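Protein DJ-1 homolog D (Arabidopsis thaliana, PDB 4OGG) belongs to the DJ-1/PfpI family and is built from two tandem domains of that kind, each with a central, mostly parallel sheet flanked by helices. Local coordinates at residues Glu207-Leu218 with Ala365-Leu376. Sequence-based numbering, arbitrary orientation.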
loop_
_atom_site.group_PDB
_atom_site.type_symbol
_atom_site.label_atom_id
_atom_site.label_comp_id
_atom_site.label_asym_id
_atom_site.label_seq_id
_atom_site.Cartn_x
_atom_site.Cartn_y
_atom_site.Cartn_z
ATOM N N GLU C 207 -4.785 -9.408 15.208
ATOM C CA GLU C 207 -5.578 -8.250 14.800
ATOM C C GLU C 207 -5.255 -7.013 15.641
ATOM O O GLU C 207 -5.225 -7.063 16.871
ATOM C CB GLU C 207 -7.078 -8.573 14.870
ATOM C CG GLU C 207 -7.903 -7.948 13.736
ATOM C CD GLU C 207 -8.196 -6.467 13.935
ATOM O OE1 GLU C 207 -8.471 -5.771 12.931
ATOM O OE2 GLU C 207 -8.172 -6.003 15.090
ATOM N N ASP C 208 -5.004 -5.915 14.933
ATOM C CA ASP C 208 -4.649 -4.603 15.477
ATOM C C ASP C 208 -5.479 -4.152 16.690
ATOM O O ASP C 208 -4.926 -3.794 17.731
ATOM C CB ASP C 208 -4.756 -3.586 14.330
ATOM C CG ASP C 208 -4.515 -2.156 14.762
ATOM O OD1 ASP C 208 -3.346 -1.699 14.745
ATOM O OD2 ASP C 208 -5.512 -1.483 15.108
ATOM N N TYR C 209 -6.801 -4.154 16.559
ATOM C CA TYR C 209 -7.665 -3.751 17.668
ATOM C C TYR C 209 -7.705 -4.793 18.779
ATOM O O TYR C 209 -7.686 -4.459 19.962
ATOM C CB TYR C 209 -9.118 -3.585 17.219
ATOM C CG TYR C 209 -9.495 -2.363 16.426
ATOM C CD1 TYR C 209 -8.804 -1.156 16.549
ATOM C CD2 TYR C 209 -10.639 -2.388 15.633
ATOM C CE1 TYR C 209 -9.262 -0.002 15.894
ATOM C CE2 TYR C 209 -11.098 -1.261 14.993
ATOM C CZ TYR C 209 -10.416 -0.071 15.122
ATOM O OH TYR C 209 -10.916 1.034 14.479
ATOM N N GLU C 210 -7.787 -6.058 18.381
ATOM C CA GLU C 210 -7.921 -7.157 19.327
ATOM C C GLU C 210 -6.802 -7.349 20.328
ATOM O O GLU C 210 -7.000 -7.989 21.363
ATOM C CB GLU C 210 -8.217 -8.436 18.551
ATOM C CG GLU C 210 -9.470 -8.242 17.711
ATOM C CD GLU C 210 -9.772 -9.391 16.787
ATOM O OE1 GLU C 210 -10.634 -9.204 15.902
ATOM O OE2 GLU C 210 -9.161 -10.468 16.944
ATOM N N VAL C 211 -5.629 -6.805 20.037
ATOM C CA VAL C 211 -4.548 -6.894 21.004
ATOM C C VAL C 211 -4.523 -5.592 21.810
ATOM O O VAL C 211 -4.550 -5.613 23.037
ATOM C CB VAL C 211 -3.159 -7.108 20.336
ATOM C CG1 VAL C 211 -2.880 -6.020 19.308
ATOM C CG2 VAL C 211 -2.066 -7.114 21.412
ATOM N N LYS C 212 -4.526 -4.459 21.113
ATOM C CA LYS C 212 -4.437 -3.163 21.775
ATOM C C LYS C 212 -5.600 -2.775 22.676
ATOM O O LYS C 212 -5.385 -2.302 23.792
ATOM C CB LYS C 212 -4.227 -2.051 20.743
ATOM C CG LYS C 212 -3.563 -0.797 21.320
ATOM C CD LYS C 212 -2.073 -1.037 21.583
ATOM C CE LYS C 212 -1.342 0.258 21.924
ATOM N NZ LYS C 212 0.130 0.054 22.090
ATOM N N VAL C 213 -6.826 -2.959 22.204
ATOM C CA VAL C 213 -7.979 -2.569 23.007
ATOM C C VAL C 213 -8.093 -3.317 24.333
ATOM O O VAL C 213 -8.160 -2.691 25.393
ATOM C CB VAL C 213 -9.293 -2.695 22.203
ATOM C CG1 VAL C 213 -10.481 -2.299 23.074
ATOM C CG2 VAL C 213 -9.230 -1.783 20.980
ATOM N N PRO C 214 -8.118 -4.661 24.305
ATOM C CA PRO C 214 -8.225 -5.356 25.594
ATOM C C PRO C 214 -7.001 -5.090 26.471
ATOM O O PRO C 214 -7.118 -4.904 27.684
ATOM C CB PRO C 214 -8.334 -6.828 25.189
ATOM C CG PRO C 214 -8.974 -6.760 23.819
ATOM C CD PRO C 214 -8.224 -5.613 23.185
ATOM N N PHE C 215 -5.829 -5.061 25.844
ATOM C CA PHE C 215 -4.578 -4.839 26.562
ATOM C C PHE C 215 -4.595 -3.518 27.323
ATOM O O PHE C 215 -4.351 -3.484 28.529
ATOM C CB PHE C 215 -3.402 -4.874 25.576
ATOM C CG PHE C 215 -2.048 -4.864 26.235
ATOM C CD1 PHE C 215 -1.351 -3.672 26.410
ATOM C CD2 PHE C 215 -1.466 -6.047 26.675
ATOM C CE1 PHE C 215 -0.093 -3.657 27.013
ATOM C CE2 PHE C 215 -0.207 -6.045 27.282
ATOM C CZ PHE C 215 0.479 -4.846 27.450
ATOM N N GLN C 216 -4.908 -2.432 26.628
ATOM C CA GLN C 216 -4.936 -1.135 27.282
ATOM C C GLN C 216 -6.156 -0.927 28.172
ATOM O O GLN C 216 -6.094 -0.169 29.138
ATOM C CB GLN C 216 -4.818 -0.023 26.240
ATOM C CG GLN C 216 -3.461 -0.048 25.556
ATOM C CD GLN C 216 -3.124 1.247 24.864
ATOM O OE1 GLN C 216 -2.043 1.805 25.063
ATOM N NE2 GLN C 216 -4.036 1.732 24.040
ATOM N N SER C 217 -7.260 -1.599 27.862
ATOM C CA SER C 217 -8.458 -1.467 28.686
ATOM C C SER C 217 -8.154 -2.028 30.075
ATOM O O SER C 217 -8.488 -1.418 31.096
ATOM C CB SER C 217 -9.636 -2.232 28.071
ATOM O OG SER C 217 -10.111 -1.601 26.893
ATOM N N LEU C 218 -7.511 -3.189 30.111
ATOM C CA LEU C 218 -7.172 -3.823 31.380
ATOM C C LEU C 218 -6.112 -3.029 32.140
ATOM O O LEU C 218 -6.144 -2.963 33.370
ATOM C CB LEU C 218 -6.703 -5.265 31.138
ATOM C CG LEU C 218 -7.789 -6.195 30.591
ATOM C CD1 LEU C 218 -7.183 -7.527 30.169
ATOM C CD2 LEU C 218 -8.863 -6.400 31.652
ATOM N N ALA C 365 -15.470 -11.017 17.214
ATOM C CA ALA C 365 -14.705 -10.061 16.414
ATOM C C ALA C 365 -14.480 -8.787 17.216
ATOM O O ALA C 365 -15.061 -8.622 18.290
ATOM C CB ALA C 365 -15.464 -9.748 15.131
ATOM N N TRP C 366 -13.674 -7.865 16.695
ATOM C CA TRP C 366 -13.401 -6.649 17.453
ATOM C C TRP C 366 -14.593 -5.788 17.869
ATOM O O TRP C 366 -14.501 -5.052 18.847
ATOM C CB TRP C 366 -12.329 -5.771 16.773
ATOM C CG TRP C 366 -12.484 -5.473 15.312
ATOM C CD1 TRP C 366 -11.810 -6.070 14.280
ATOM C CD2 TRP C 366 -13.255 -4.414 14.726
ATOM N NE1 TRP C 366 -12.105 -5.440 13.092
ATOM C CE2 TRP C 366 -12.989 -4.424 13.335
ATOM C CE3 TRP C 366 -14.140 -3.455 15.241
ATOM C CZ2 TRP C 366 -13.577 -3.511 12.454
ATOM C CZ3 TRP C 366 -14.723 -2.545 14.363
ATOM C CH2 TRP C 366 -14.438 -2.581 12.984
ATOM N N PRO C 367 -15.723 -5.860 17.143
ATOM C CA PRO C 367 -16.847 -5.026 17.583
ATOM C C PRO C 367 -17.338 -5.433 18.975
ATOM O O PRO C 367 -18.011 -4.661 19.657
ATOM C CB PRO C 367 -17.906 -5.282 16.514
ATOM C CG PRO C 367 -17.085 -5.525 15.282
ATOM C CD PRO C 367 -15.973 -6.417 15.801
ATOM N N GLY C 368 -16.992 -6.649 19.390
ATOM C CA GLY C 368 -17.426 -7.144 20.687
ATOM C C GLY C 368 -16.533 -6.876 21.890
ATOM O O GLY C 368 -16.756 -7.445 22.960
ATOM N N HIS C 369 -15.541 -6.005 21.743
ATOM C CA HIS C 369 -14.637 -5.710 22.853
ATOM C C HIS C 369 -15.294 -5.203 24.141
ATOM O O HIS C 369 -14.851 -5.549 25.236
ATOM C CB HIS C 369 -13.549 -4.735 22.396
ATOM C CG HIS C 369 -12.508 -5.373 21.530
ATOM N ND1 HIS C 369 -11.756 -4.662 20.621
ATOM C CD2 HIS C 369 -12.096 -6.660 21.433
ATOM C CE1 HIS C 369 -10.928 -5.483 19.999
ATOM N NE2 HIS C 369 -11.114 -6.702 20.473
ATOM N N PRO C 370 -16.351 -4.378 24.034
ATOM C CA PRO C 370 -16.981 -3.895 25.267
ATOM C C PRO C 370 -17.455 -5.046 26.151
ATOM O O PRO C 370 -17.138 -5.091 27.338
ATOM C CB PRO C 370 -18.131 -3.037 24.750
ATOM C CG PRO C 370 -17.551 -2.465 23.485
ATOM C CD PRO C 370 -16.903 -3.679 22.859
ATOM N N GLU C 371 -18.202 -5.982 25.571
ATOM C CA GLU C 371 -18.692 -7.121 26.340
ATOM C C GLU C 371 -17.549 -8.066 26.680
ATOM O O GLU C 371 -17.550 -8.695 27.739
ATOM C CB GLU C 371 -19.785 -7.866 25.570
ATOM C CG GLU C 371 -21.054 -7.043 25.367
ATOM C CD GLU C 371 -22.252 -7.886 24.968
ATOM O OE1 GLU C 371 -23.319 -7.301 24.678
ATOM O OE2 GLU C 371 -22.136 -9.132 24.953
ATOM N N PHE C 372 -16.571 -8.158 25.785
ATOM C CA PHE C 372 -15.407 -9.016 25.995
ATOM C C PHE C 372 -14.697 -8.592 27.283
ATOM O O PHE C 372 -14.481 -9.401 28.188
ATOM C CB PHE C 372 -14.445 -8.890 24.806
ATOM C CG PHE C 372 -13.290 -9.862 24.835
ATOM C CD1 PHE C 372 -13.510 -11.234 24.740
ATOM C CD2 PHE C 372 -11.978 -9.398 24.904
ATOM C CE1 PHE C 372 -12.443 -12.129 24.709
ATOM C CE2 PHE C 372 -10.901 -10.282 24.874
ATOM C CZ PHE C 372 -11.134 -11.653 24.774
ATOM N N VAL C 373 -14.339 -7.315 27.358
ATOM C CA VAL C 373 -13.652 -6.785 28.528
ATOM C C VAL C 373 -14.569 -6.789 29.751
ATOM O O VAL C 373 -14.145 -7.141 30.852
ATOM C CB VAL C 373 -13.153 -5.347 28.267
ATOM C CG1 VAL C 373 -12.511 -4.777 29.524
ATOM C CG2 VAL C 373 -12.149 -5.351 27.122
ATOM N N SER C 374 -15.826 -6.408 29.549
ATOM C CA SER C 374 -16.799 -6.362 30.641
ATOM C C SER C 374 -16.988 -7.730 31.299
ATOM O O SER C 374 -16.991 -7.846 32.527
ATOM C CB SER C 374 -18.149 -5.854 30.120
ATOM O OG SER C 374 -19.106 -5.774 31.163
ATOM N N GLN C 375 -17.147 -8.767 30.486
ATOM C CA GLN C 375 -17.344 -10.106 31.024
ATOM C C GLN C 375 -16.081 -10.651 31.681
ATOM O O GLN C 375 -16.159 -11.421 32.635
ATOM C CB GLN C 375 -17.856 -11.046 29.929
ATOM C CG GLN C 375 -19.215 -10.597 29.392
ATOM C CD GLN C 375 -19.837 -11.560 28.401
ATOM O OE1 GLN C 375 -20.756 -11.192 27.666
ATOM N NE2 GLN C 375 -19.357 -12.799 28.383
ATOM N N LEU C 376 -14.914 -10.251 31.182
ATOM C CA LEU C 376 -13.668 -10.699 31.790
ATOM C C LEU C 376 -13.551 -10.020 33.154
ATOM O O LEU C 376 -13.110 -10.631 34.131
ATOM C CB LEU C 376 -12.471 -10.327 30.913
ATOM C CG LEU C 376 -11.092 -10.541 31.542
ATOM C CD1 LEU C 376 -10.942 -11.981 32.017
ATOM C CD2 LEU C 376 -10.016 -10.200 30.519
HETATM O O HOH W 1 -12.820 -9.014 13.907
#
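H369 projects from helix 369-380 into a hole formed by Y209, E210, V213 and P214 of helix 208-221, a knob-into-hole fit in the second DJ-1/PfpI domain, where segments 208-218 and 369-376 cross at -40°, their axes 10.4 Å apart at closest approach. From CB outward, the H369 side chain first meets V213 CG1; CG lies anti to the carbonyl carbon (chi1 -75°), carrying the ring into the hole. ND1 lies 3.5 Å from V213 CB and is hydrogen-bonded to Q23 of helix 15-27, in the first domain. CE1 comes 3.4 Å from Y209 O, while CD2 faces P214, whose CG makes a CH-pi contact over the ring, 4.2 Å from its centroid. W366 O lies over the opposite face, 3.2 Å above the plane and displaced toward the rim. At the tip, NE2 meets E210 CA at 3.4 Å and is buried without a polar partner. Alongside, the Y209 edge points at the W366 indole in a T-shaped stack, planes 81° apart, and Y209 OH bonds to D15. Farther along, L218 CD1 touches L376 CD2. Near the N-terminal end of helix 208-221, a bridging water donates to E210 OE1 at 3.0 Å and accepts from W366 N at 3.1 Å.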